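Local coordinates for YesW protein (Bacillus subtilis, PDB 2ZUX), which cleaves the rhamnogalacturonan backbone of plant cell-wall pectin by endo-type beta-elimination, releasing unsaturated oligosaccharides, with calcium or manganese required for activity, at residues 334-339 with 348-353; 110-115 with 150-155; 473-476 with 481-484. One frame throughout, in Å; residues are numbered along the deposited sequence.

Contact 1: 334-339 with 348-353; sequences DGDGKD and VDHDGK. With CA (calcium ion), chain L; CA (calcium ion), chain K.
Lys338 crosses the His350 ring obliquely and sets its CD methylene over one face, while the edge of that ring meets a calcium ion held from the other segment by Asp334 and Asp336. The loop 334-339 belongs to an EF-hand-like DxDxDG calcium-binding loop between strands 329-331 and 340-343 of a beta-propeller blade, here widened to a two-calcium site. Both aspartates have CG between the backbone N and the carbonyl carbon (chi1 59° and 64°), which brings each carboxylate to both metals, one oxygen to each. Asp334 OD1 lies 2.1 Å from one calcium ion, which also takes Asp336 OD1 and the backbone Lys338 O. Asp332 and Glu340 complete that shell. The second ion sits 2.4 Å from Asp334 OD2 and is shared between the segments. Asp336 OD2 and an oxygen of Glu340 join it on the 334-339 side, and from 348-353 come Asp349 OD1 and His350 ND1, the latter at 2.6 Å. Ligation through ND1 suggests that this nitrogen carries no proton. The Lys338 methylene CD stands 3.6 Å from the centroid of the His350 ring, 10° off its normal, a CH-pi contact that, together with the ND1-calcium bond, restrains how the imidazole is turned. Asp336 OD1 also accepts from Lys338 N at 2.9 Å, an Asx turn that, with the metal bond, restrains the carboxylate. His350 CB also packs 3.3 Å from Asp339 O, a buried carbonyl oxygen with no polar partner in the model.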
ATOM      1  N   ASP A 334      10.922  -4.059 -17.321  1.00 16.23           N
ATOM      2  CA  ASP A 334      11.634  -4.414 -18.556  1.00 17.30           C
ATOM      3  C   ASP A 334      10.793  -4.245 -19.822  1.00 17.96           C
ATOM      4  O   ASP A 334      11.265  -4.532 -20.926  1.00 18.79           O
ATOM      5  CB  ASP A 334      12.254  -5.824 -18.454  1.00 17.51           C
ATOM      6  CG  ASP A 334      11.224  -6.907 -18.203  1.00 18.05           C
ATOM      7  OD1 ASP A 334      10.018  -6.618 -18.332  1.00 16.69           O
ATOM      8  OD2 ASP A 334      11.612  -8.052 -17.873  1.00 18.51           O
ATOM      9  N   GLY A 335       9.551  -3.794 -19.658  1.00 18.16           N
ATOM     10  CA  GLY A 335       8.689  -3.435 -20.781  1.00 18.60           C
ATOM     11  C   GLY A 335       7.946  -4.566 -21.478  1.00 18.55           C
ATOM     12  O   GLY A 335       7.360  -4.347 -22.546  1.00 19.43           O
ATOM     13  N   ASP A 336       7.953  -5.763 -20.891  1.00 17.97           N
ATOM     14  CA  ASP A 336       7.276  -6.920 -21.502  1.00 17.38           C
ATOM     15  C   ASP A 336       5.795  -7.058 -21.093  1.00 17.03           C
ATOM     16  O   ASP A 336       5.131  -8.029 -21.475  1.00 17.72           O
ATOM     17  CB  ASP A 336       8.065  -8.225 -21.251  1.00 17.51           C
ATOM     18  CG  ASP A 336       8.158  -8.598 -19.776  1.00 18.15           C
ATOM     19  OD1 ASP A 336       7.472  -7.960 -18.952  1.00 16.36           O
ATOM     20  OD2 ASP A 336       8.937  -9.516 -19.426  1.00 17.99           O
ATOM     21  N   GLY A 337       5.288  -6.099 -20.314  1.00 16.00           N
ATOM     22  CA  GLY A 337       3.897  -6.109 -19.842  1.00 15.34           C
ATOM     23  C   GLY A 337       3.683  -6.893 -18.553  1.00 14.32           C
ATOM     24  O   GLY A 337       2.639  -6.783 -17.908  1.00 14.84           O
ATOM     25  N   LYS A 338       4.689  -7.682 -18.190  1.00 13.40           N
ATOM     26  CA  LYS A 338       4.638  -8.568 -17.035  1.00 12.98           C
ATOM     27  C   LYS A 338       5.385  -7.936 -15.866  1.00 12.95           C
ATOM     28  O   LYS A 338       6.398  -7.264 -16.056  1.00 13.27           O
ATOM     29  CB  LYS A 338       5.263  -9.910 -17.398  1.00 13.15           C
ATOM     30  CG  LYS A 338       4.615 -10.553 -18.618  1.00 13.88           C
ATOM     31  CD  LYS A 338       5.282 -11.857 -18.988  1.00 16.87           C
ATOM     32  CE  LYS A 338       4.616 -12.478 -20.214  1.00 19.42           C
ATOM     33  NZ  LYS A 338       4.847 -11.669 -21.445  1.00 23.39           N
ATOM     34  N   ASP A 339       4.881  -8.145 -14.654  1.00 11.45           N
ATOM     35  CA  ASP A 339       5.494  -7.545 -13.467  1.00 11.32           C
ATOM     36  C   ASP A 339       6.716  -8.293 -12.969  1.00 11.24           C
ATOM     37  O   ASP A 339       6.742  -9.518 -12.915  1.00 10.94           O
ATOM     38  CB  ASP A 339       4.474  -7.430 -12.331  1.00 11.25           C
ATOM     39  CG  ASP A 339       3.446  -6.353 -12.575  1.00 11.30           C
ATOM     40  OD1 ASP A 339       3.772  -5.353 -13.256  1.00 12.89           O
ATOM     41  OD2 ASP A 339       2.310  -6.510 -12.095  1.00 10.18           O
ATOM     42  N   VAL A 348      13.657  -9.797  -9.109  1.00 10.14           N
ATOM     43  CA  VAL A 348      13.238 -11.124  -9.533  1.00 11.00           C
ATOM     44  C   VAL A 348      12.301 -10.956 -10.718  1.00 10.98           C
ATOM     45  O   VAL A 348      11.391 -10.128 -10.685  1.00 11.27           O
ATOM     46  CB  VAL A 348      12.528 -11.868  -8.378  1.00 10.85           C
ATOM     47  CG1 VAL A 348      12.069 -13.269  -8.805  1.00 11.74           C
ATOM     48  CG2 VAL A 348      13.445 -11.951  -7.166  1.00 11.96           C
ATOM     49  N   ASP A 349      12.536 -11.754 -11.760  1.00 11.14           N
ATOM     50  CA  ASP A 349      11.758 -11.686 -12.993  1.00 11.51           C
ATOM     51  C   ASP A 349      10.377 -12.305 -12.818  1.00 11.66           C
ATOM     52  O   ASP A 349      10.108 -12.985 -11.824  1.00 11.82           O
ATOM     53  CB  ASP A 349      12.540 -12.386 -14.111  1.00 12.25           C
ATOM     54  CG  ASP A 349      12.270 -11.809 -15.484  1.00 13.73           C
ATOM     55  OD1 ASP A 349      11.411 -10.916 -15.649  1.00 13.28           O
ATOM     56  OD2 ASP A 349      12.959 -12.267 -16.422  1.00 15.40           O
ATOM     57  N   HIS A 350       9.516 -12.087 -13.813  1.00 11.48           N
ATOM     58  CA  HIS A 350       8.131 -12.539 -13.754  1.00 12.09           C
ATOM     59  C   HIS A 350       8.002 -14.064 -13.680  1.00 12.28           C
ATOM     60  O   HIS A 350       6.958 -14.580 -13.294  1.00 12.41           O
ATOM     61  CB  HIS A 350       7.370 -12.012 -14.973  1.00 12.35           C
ATOM     62  CG  HIS A 350       7.791 -12.643 -16.261  1.00 13.42           C
ATOM     63  ND1 HIS A 350       8.735 -12.087 -17.097  1.00 14.60           N
ATOM     64  CD2 HIS A 350       7.405 -13.803 -16.845  1.00 14.83           C
ATOM     65  CE1 HIS A 350       8.904 -12.872 -18.148  1.00 15.30           C
ATOM     66  NE2 HIS A 350       8.115 -13.923 -18.015  1.00 15.27           N
ATOM     67  N   ASP A 351       9.066 -14.770 -14.069  1.00 12.48           N
ATOM     68  CA  ASP A 351       9.103 -16.227 -14.048  1.00 13.28           C
ATOM     69  C   ASP A 351       9.874 -16.790 -12.849  1.00 13.39           C
ATOM     70  O   ASP A 351      10.154 -17.991 -12.787  1.00 13.55           O
ATOM     71  CB  ASP A 351       9.720 -16.755 -15.348  1.00 13.55           C
ATOM     72  CG  ASP A 351      11.153 -16.306 -15.542  1.00 15.79           C
ATOM     73  OD1 ASP A 351      11.672 -15.502 -14.733  1.00 15.60           O
ATOM     74  OD2 ASP A 351      11.777 -16.755 -16.526  1.00 17.61           O
ATOM     75  N   GLY A 352      10.222 -15.917 -11.903  1.00 12.96           N
ATOM     76  CA  GLY A 352      10.900 -16.339 -10.685  1.00 13.22           C
ATOM     77  C   GLY A 352      12.405 -16.396 -10.755  1.00 13.11           C
ATOM     78  O   GLY A 352      13.056 -16.762  -9.779  1.00 13.34           O
ATOM     79  N   LYS A 353      12.972 -16.036 -11.906  1.00 12.98           N
ATOM     80  CA  LYS A 353      14.421 -16.046 -12.047  1.00 13.39           C
ATOM     81  C   LYS A 353      15.027 -14.777 -11.466  1.00 12.92           C
ATOM     82  O   LYS A 353      14.521 -13.680 -11.694  1.00 12.55           O
ATOM     83  CB  LYS A 353      14.832 -16.222 -13.520  1.00 14.48           C
ATOM     84  CG  LYS A 353      14.441 -17.577 -14.131  1.00 16.61           C
ATOM     85  CD  LYS A 353      15.087 -18.751 -13.383  1.00 20.65           C
ATOM     86  CE  LYS A 353      14.776 -20.106 -14.018  1.00 21.38           C
ATOM     87  NZ  LYS A 353      13.322 -20.372 -14.199  1.00 25.08           N
TER
HETATM   88 CA    CA L 638       8.231  -6.974 -17.221  1.00 16.53          CA
HETATM   89 CA    CA K 637      10.182  -9.969 -17.421  1.00 16.27          CA

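Contact 2: 110-115 with 150-155; sequences YTYSAN and DVLIDA. With RAM (alpha-L-rhamnopyranose), chain O.
Tyr112 reaches from the strand 109-120 past its neighbour 129-136 to 150-155, where it meets Asp150 and Leu152. Strands 109-120, 129-136 and 152-156 lie side by side in an antiparallel blade of the beta-propeller, so the bridge links strands that are not direct neighbours. Its polar part is one short hydrogen bond, Tyr112 OH to Asp150 O at 2.6 Å. The hydroxyl approaches with a C=O...O angle of 124°, tilted 19° from the carbonyl plane, and the carbonyl oxygen lies at the edge of the phenol ring. With CG anti to the carbonyl carbon (chi1 -76°), the tyrosine side chain is directed across the sheet to this oxygen. The apolar part is a CH-pi contact: Leu152 CD1 lies 4.1 Å from the centroid of the Tyr112 ring, over one face but offset toward the rim, and the two side chains cross at about a right angle. Pro136 of the intervening strand also packs on Tyr112. Carbohydrate contacts form the third group. O1 of alpha-L-rhamnopyranose donates to Asp150 OD1 at 2.7 Å, and the sugar's methyl carbon C6 lies 3.5 Å from Tyr110 OH. The other carboxylate oxygen, OD2, accepts from Asn167, and Arg218 gives the sugar a further hydrogen bond. This is a carbohydrate-binding pocket; the additional rhamnose sites far from the active site possibly function as a carbohydrate-binding region. Replacing Tyr112 by a phenylalanine would probably leave Asp150 O without this donor and the Asp150 backbone less firmly placed. Tyr112 is thus probably a second-shell residue: it grips the main chain of Asp150, whose carboxylate, steadied by Asn167, is an acceptor for the anomeric hydroxyl of the bound rhamnose.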
ATOM      1  N   TYR A 110      -2.968  -7.108  27.650  1.00 15.98           N
ATOM      2  CA  TYR A 110      -2.776  -6.335  26.429  1.00 15.31           C
ATOM      3  C   TYR A 110      -4.107  -5.807  25.933  1.00 15.05           C
ATOM      4  O   TYR A 110      -5.163  -6.381  26.211  1.00 15.25           O
ATOM      5  CB  TYR A 110      -2.098  -7.165  25.325  1.00 15.73           C
ATOM      6  CG  TYR A 110      -2.843  -8.429  24.991  1.00 16.22           C
ATOM      7  CD1 TYR A 110      -3.844  -8.443  24.014  1.00 14.96           C
ATOM      8  CD2 TYR A 110      -2.556  -9.615  25.659  1.00 16.37           C
ATOM      9  CE1 TYR A 110      -4.539  -9.612  23.726  1.00 16.90           C
ATOM     10  CE2 TYR A 110      -3.231 -10.774  25.379  1.00 18.73           C
ATOM     11  CZ  TYR A 110      -4.218 -10.774  24.419  1.00 18.34           C
ATOM     12  OH  TYR A 110      -4.869 -11.957  24.172  1.00 21.57           O
ATOM     13  N   THR A 111      -4.033  -4.727  25.165  1.00 14.30           N
ATOM     14  CA  THR A 111      -5.205  -4.132  24.540  1.00 14.40           C
ATOM     15  C   THR A 111      -4.936  -3.997  23.049  1.00 13.95           C
ATOM     16  O   THR A 111      -3.809  -4.230  22.589  1.00 14.04           O
ATOM     17  CB  THR A 111      -5.519  -2.743  25.128  1.00 14.43           C
ATOM     18  OG1 THR A 111      -4.363  -1.909  25.023  1.00 15.18           O
ATOM     19  CG2 THR A 111      -5.942  -2.849  26.595  1.00 15.93           C
ATOM     20  N   TYR A 112      -5.964  -3.622  22.300  1.00 13.23           N
ATOM     21  CA  TYR A 112      -5.845  -3.516  20.844  1.00 12.56           C
ATOM     22  C   TYR A 112      -5.898  -2.092  20.332  1.00 12.93           C
ATOM     23  O   TYR A 112      -6.614  -1.250  20.874  1.00 13.53           O
ATOM     24  CB  TYR A 112      -6.948  -4.326  20.179  1.00 12.72           C
ATOM     25  CG  TYR A 112      -6.662  -5.801  20.214  1.00 12.39           C
ATOM     26  CD1 TYR A 112      -7.234  -6.627  21.182  1.00 13.11           C
ATOM     27  CD2 TYR A 112      -5.796  -6.373  19.284  1.00 11.97           C
ATOM     28  CE1 TYR A 112      -6.956  -7.997  21.205  1.00 13.32           C
ATOM     29  CE2 TYR A 112      -5.504  -7.725  19.306  1.00 12.07           C
ATOM     30  CZ  TYR A 112      -6.086  -8.535  20.267  1.00 12.61           C
ATOM     31  OH  TYR A 112      -5.817  -9.878  20.296  1.00 14.68           O
ATOM     32  N   SER A 113      -5.143  -1.837  19.266  1.00 12.32           N
ATOM     33  CA  SER A 113      -5.258  -0.594  18.525  1.00 11.93           C
ATOM     34  C   SER A 113      -5.372  -0.909  17.039  1.00 11.57           C
ATOM     35  O   SER A 113      -4.835  -1.924  16.547  1.00 11.20           O
ATOM     36  CB  SER A 113      -4.073   0.329  18.797  1.00 12.15           C
ATOM     37  OG  SER A 113      -2.851  -0.274  18.405  1.00 12.13           O
ATOM     38  N   ALA A 114      -6.111  -0.062  16.332  1.00 11.17           N
ATOM     39  CA  ALA A 114      -6.264  -0.190  14.889  1.00 10.77           C
ATOM     40  C   ALA A 114      -4.898   0.059  14.252  1.00 10.32           C
ATOM     41  O   ALA A 114      -4.180   0.967  14.656  1.00 11.16           O
ATOM     42  CB  ALA A 114      -7.279   0.800  14.396  1.00 11.26           C
ATOM     43  N   ASN A 115      -4.521  -0.763  13.277  1.00  9.43           N
ATOM     44  CA  ASN A 115      -3.172  -0.700  12.727  1.00  9.36           C
ATOM     45  C   ASN A 115      -3.262  -0.615  11.194  1.00  9.28           C
ATOM     46  O   ASN A 115      -4.106   0.126  10.678  1.00  9.50           O
ATOM     47  CB  ASN A 115      -2.359  -1.888  13.269  1.00  9.34           C
ATOM     48  CG  ASN A 115      -0.855  -1.695  13.148  1.00  9.24           C
ATOM     49  OD1 ASN A 115      -0.202  -1.053  14.002  1.00 11.88           O
ATOM     50  ND2 ASN A 115      -0.284  -2.299  12.135  1.00  7.77           N
ATOM     51  N   ASP A 150      -3.552 -12.294  20.097  1.00 11.66           N
ATOM     52  CA  ASP A 150      -4.033 -12.679  18.772  1.00 11.53           C
ATOM     53  C   ASP A 150      -4.032 -11.502  17.808  1.00 11.42           C
ATOM     54  O   ASP A 150      -4.337 -10.374  18.194  1.00 11.34           O
ATOM     55  CB  ASP A 150      -5.474 -13.201  18.855  1.00 11.73           C
ATOM     56  CG  ASP A 150      -5.588 -14.579  19.491  1.00 13.19           C
ATOM     57  OD1 ASP A 150      -4.588 -15.331  19.536  1.00 13.81           O
ATOM     58  OD2 ASP A 150      -6.721 -14.908  19.914  1.00 14.31           O
ATOM     59  N   VAL A 151      -3.717 -11.795  16.551  1.00 11.14           N
ATOM     60  CA  VAL A 151      -3.864 -10.827  15.467  1.00 11.36           C
ATOM     61  C   VAL A 151      -5.266 -10.990  14.888  1.00 11.17           C
ATOM     62  O   VAL A 151      -5.691 -12.105  14.570  1.00 11.13           O
ATOM     63  CB  VAL A 151      -2.809 -11.062  14.376  1.00 11.22           C
ATOM     64  CG1 VAL A 151      -2.941 -10.043  13.230  1.00 11.53           C
ATOM     65  CG2 VAL A 151      -1.415 -11.018  14.976  1.00 11.74           C
ATOM     66  N   LEU A 152      -5.992  -9.882  14.794  1.00 11.00           N
ATOM     67  CA  LEU A 152      -7.351  -9.885  14.264  1.00 11.39           C
ATOM     68  C   LEU A 152      -7.389  -9.060  12.995  1.00 11.25           C
ATOM     69  O   LEU A 152      -6.749  -8.010  12.924  1.00 11.35           O
ATOM     70  CB  LEU A 152      -8.319  -9.299  15.297  1.00 11.73           C
ATOM     71  CG  LEU A 152      -8.167  -9.873  16.714  1.00 13.81           C
ATOM     72  CD1 LEU A 152      -8.944  -9.069  17.709  1.00 15.73           C
ATOM     73  CD2 LEU A 152      -8.603 -11.321  16.761  1.00 14.50           C
ATOM     74  N   ILE A 153      -8.138  -9.542  12.006  1.00 11.01           N
ATOM     75  CA  ILE A 153      -8.322  -8.846  10.734  1.00 11.32           C
ATOM     76  C   ILE A 153      -9.817  -8.683  10.534  1.00 10.78           C
ATOM     77  O   ILE A 153     -10.560  -9.673  10.561  1.00 10.89           O
ATOM     78  CB  ILE A 153      -7.779  -9.667   9.524  1.00 11.17           C
ATOM     79  CG1 ILE A 153      -6.345 -10.182   9.753  1.00 13.64           C
ATOM     80  CG2 ILE A 153      -7.956  -8.876   8.219  1.00 11.86           C
ATOM     81  CD1 ILE A 153      -5.300  -9.109   9.841  1.00 14.55           C
ATOM     82  N   ASP A 154     -10.252  -7.438  10.336  1.00 10.64           N
ATOM     83  CA  ASP A 154     -11.671  -7.135  10.115  1.00 10.49           C
ATOM     84  C   ASP A 154     -11.906  -6.583   8.720  1.00 10.47           C
ATOM     85  O   ASP A 154     -11.006  -5.999   8.119  1.00 10.67           O
ATOM     86  CB  ASP A 154     -12.155  -6.047  11.078  1.00 10.80           C
ATOM     87  CG  ASP A 154     -12.251  -6.494  12.520  1.00 11.23           C
ATOM     88  OD1 ASP A 154     -11.966  -7.659  12.856  1.00 12.51           O
ATOM     89  OD2 ASP A 154     -12.635  -5.639  13.347  1.00 11.68           O
ATOM     90  N   ALA A 155     -13.139  -6.714   8.236  1.00 10.56           N
ATOM     91  CA  ALA A 155     -13.585  -5.981   7.050  1.00 10.74           C
ATOM     92  C   ALA A 155     -14.716  -5.044   7.421  1.00 10.91           C
ATOM     93  O   ALA A 155     -15.677  -5.466   8.072  1.00 11.07           O
ATOM     94  CB  ALA A 155     -14.038  -6.928   5.965  1.00 11.59           C
TER
HETATM   95  C1  RAM O 641      -5.705 -16.807  22.271  1.00 21.31           C
HETATM   96  C2  RAM O 641      -6.117 -17.908  23.246  1.00 22.98           C
HETATM   97  C3  RAM O 641      -4.899 -18.400  24.027  1.00 22.98           C
HETATM   98  C4  RAM O 641      -4.127 -17.235  24.646  1.00 22.12           C
HETATM   99  C5  RAM O 641      -3.776 -16.198  23.575  1.00 21.68           C
HETATM  100  C6  RAM O 641      -3.072 -14.977  24.159  1.00 21.91           C
HETATM  101  O1  RAM O 641      -4.946 -17.360  21.216  1.00 20.32           O
HETATM  102  O2  RAM O 641      -7.087 -17.392  24.133  1.00 24.86           O
HETATM  103  O3  RAM O 641      -5.310 -19.289  25.043  1.00 23.88           O
HETATM  104  O4  RAM O 641      -2.969 -17.724  25.295  1.00 20.54           O
HETATM  105  O5  RAM O 641      -4.967 -15.783  22.926  1.00 21.00           O

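Contact 3: 473-476 with 481-484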
ATOM      1  N   ASP A 473       2.576  17.873   5.229  1.00 12.03           N
ATOM      2  CA  ASP A 473       3.420  19.053   5.076  1.00 12.17           C
ATOM      3  C   ASP A 473       3.694  19.336   3.605  1.00 12.48           C
ATOM      4  O   ASP A 473       3.563  18.454   2.752  1.00 12.55           O
ATOM      5  CB  ASP A 473       4.765  18.846   5.793  1.00 12.52           C
ATOM      6  CG  ASP A 473       4.616  18.501   7.271  1.00 13.06           C
ATOM      7  OD1 ASP A 473       3.773  19.110   7.967  1.00 14.41           O
ATOM      8  OD2 ASP A 473       5.364  17.626   7.746  1.00 14.87           O
ATOM      9  N   LYS A 474       4.099  20.565   3.314  1.00 13.19           N
ATOM     10  CA  LYS A 474       4.551  20.919   1.979  1.00 13.81           C
ATOM     11  C   LYS A 474       5.932  21.548   2.054  1.00 13.89           C
ATOM     12  O   LYS A 474       6.220  22.358   2.942  1.00 14.28           O
ATOM     13  CB  LYS A 474       3.573  21.857   1.273  1.00 14.82           C
ATOM     14  CG  LYS A 474       3.818  21.933  -0.243  1.00 16.59           C
ATOM     15  CD  LYS A 474       2.857  22.855  -0.935  1.00 18.72           C
ATOM     16  CE  LYS A 474       3.214  22.979  -2.395  1.00 18.25           C
ATOM     17  NZ  LYS A 474       2.896  21.747  -3.159  1.00 16.00           N
ATOM     18  N   TRP A 475       6.786  21.150   1.122  1.00 13.73           N
ATOM     19  CA  TRP A 475       8.140  21.673   1.023  1.00 13.74           C
ATOM     20  C   TRP A 475       8.159  23.009   0.298  1.00 14.19           C
ATOM     21  O   TRP A 475       7.724  23.116  -0.849  1.00 13.88           O
ATOM     22  CB  TRP A 475       9.005  20.660   0.285  1.00 13.51           C
ATOM     23  CG  TRP A 475      10.451  21.021   0.067  1.00 12.91           C
ATOM     24  CD1 TRP A 475      11.049  21.246  -1.141  1.00 13.46           C
ATOM     25  CD2 TRP A 475      11.487  21.148   1.058  1.00 13.14           C
ATOM     26  NE1 TRP A 475      12.389  21.499  -0.967  1.00 13.31           N
ATOM     27  CE2 TRP A 475      12.685  21.452   0.371  1.00 12.75           C
ATOM     28  CE3 TRP A 475      11.521  21.040   2.457  1.00 13.00           C
ATOM     29  CZ2 TRP A 475      13.901  21.647   1.030  1.00 13.77           C
ATOM     30  CZ3 TRP A 475      12.744  21.239   3.113  1.00 13.06           C
ATOM     31  CH2 TRP A 475      13.915  21.533   2.392  1.00 13.69           C
ATOM     32  N   ASP A 476       8.663  24.028   0.987  1.00 15.19           N
ATOM     33  CA  ASP A 476       8.893  25.336   0.387  1.00 16.58           C
ATOM     34  C   ASP A 476      10.274  25.244  -0.249  1.00 17.00           C
ATOM     35  O   ASP A 476      11.291  25.365   0.440  1.00 16.90           O
ATOM     36  CB  ASP A 476       8.825  26.411   1.480  1.00 17.11           C
ATOM     37  CG  ASP A 476       9.157  27.813   0.976  1.00 19.12           C
ATOM     38  OD1 ASP A 476       9.748  27.971  -0.111  1.00 20.00           O
ATOM     39  OD2 ASP A 476       8.830  28.768   1.704  1.00 20.94           O
ATOM     40  N   VAL A 481      12.501  24.836   3.402  1.00 17.19           N
ATOM     41  CA  VAL A 481      11.888  24.474   4.676  1.00 17.16           C
ATOM     42  C   VAL A 481      10.512  23.846   4.461  1.00 16.14           C
ATOM     43  O   VAL A 481       9.799  24.189   3.514  1.00 15.44           O
ATOM     44  CB  VAL A 481      11.762  25.688   5.650  1.00 17.70           C
ATOM     45  CG1 VAL A 481      13.126  26.073   6.244  1.00 20.18           C
ATOM     46  CG2 VAL A 481      11.098  26.873   4.968  1.00 19.44           C
ATOM     47  N   SER A 482      10.150  22.930   5.354  1.00 15.70           N
ATOM     48  CA  SER A 482       8.824  22.313   5.346  1.00 15.53           C
ATOM     49  C   SER A 482       7.839  23.164   6.122  1.00 15.93           C
ATOM     50  O   SER A 482       8.200  23.781   7.132  1.00 16.46           O
ATOM     51  CB  SER A 482       8.879  20.926   5.979  1.00 15.44           C
ATOM     52  OG  SER A 482       9.675  20.045   5.207  1.00 14.90           O
ATOM     53  N   LYS A 483       6.598  23.186   5.653  1.00 15.76           N
ATOM     54  CA  LYS A 483       5.522  23.918   6.317  1.00 16.51           C
ATOM     55  C   LYS A 483       4.303  23.013   6.417  1.00 16.22           C
ATOM     56  O   LYS A 483       3.997  22.274   5.480  1.00 16.17           O
ATOM     57  CB  LYS A 483       5.184  25.190   5.537  1.00 17.40           C
ATOM     58  CG  LYS A 483       6.319  26.210   5.543  1.00 19.71           C
ATOM     59  CD  LYS A 483       6.065  27.382   4.624  1.00 23.38           C
ATOM     60  CE  LYS A 483       7.337  28.213   4.446  1.00 24.56           C
ATOM     61  NZ  LYS A 483       7.893  28.730   5.733  1.00 25.48           N
ATOM     62  N   ASN A 484       3.607  23.067   7.548  1.00 15.75           N
ATOM     63  CA  ASN A 484       2.453  22.203   7.752  1.00 15.94           C
ATOM     64  C   ASN A 484       1.230  22.648   6.957  1.00 16.39           C
ATOM     65  O   ASN A 484       0.924  23.845   6.903  1.00 16.97           O
ATOM     66  CB  ASN A 484       2.107  22.113   9.238  1.00 15.73           C
ATOM     67  CG  ASN A 484       1.071  21.052   9.523  1.00 15.93           C
ATOM     68  OD1 ASN A 484       1.271  19.871   9.241  1.00 16.28           O
ATOM     69  ND2 ASN A 484      -0.045  21.464  10.089  1.00 14.40           N
TER
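Lys474 O is met by two donors from the facing strand: Lys483 N-H at 2.9 Å (158° at the hydrogen) and, more loosely, the alpha C-H of Ser482, whose CA lies 3.5 Å from that oxygen. Lys474 N returns the bond to Lys483 O at 2.8 Å, completing a hydrogen-bonded pair. A second such pair joins Asp476 N to Val481 O, also at 2.8 Å, and is closed by the longer Val481 N to Asp476 O bond. On the face shared with Asp473 and Ser482, Trp475 has CG opposite its own backbone N (chi1 179°), which swings the indole across to strand 481-484. One face of the six-membered ring covers the Val481 backbone N, while Ser482 OG lies at the ring edge, 3.5 Å from Trp475 CE3, and is hydrogen-bonded to Ser450 N. Pro449 and Ile421 also pack on the indole. On the other face Asp476 and Lys483 run side by side. Asp476 OD2 touches Lys483 CE at 3.2 Å, but NZ stays 4.1 Å from OD2, too far for a salt bridge, and OD1 turns to Asn479 N. The Lys474 ammonium leads away to Asp459, Asp461 and Glu465, beside a calcium ion. At 147° between strand directions, this is a twisted antiparallel beta hairpin, the third and fourth strands across a four-stranded beta-propeller blade, with 481-487 at its edge.

The three contacts belong to separate blades of the propeller and touch nowhere. Centres of contacts 1 and 2 are about 35 Å apart, on opposite sides of the chain's centre; contact 3 lies about 38 Å from contact 1 and 34 Å from contact 2, centre to centre. Even the nearest atoms of contacts 2 and 3 are about 20 Å apart. Contact 2 is the one that meets sugar: the rhamnose at 150-155 is bound apart from the substrate site, where Asn115, at the far end of 110-115, binds another rhamnose with Asp135. Contact 1 holds two calcium ions; contact 3 borders one through Lys474. The calcium may have a structural role.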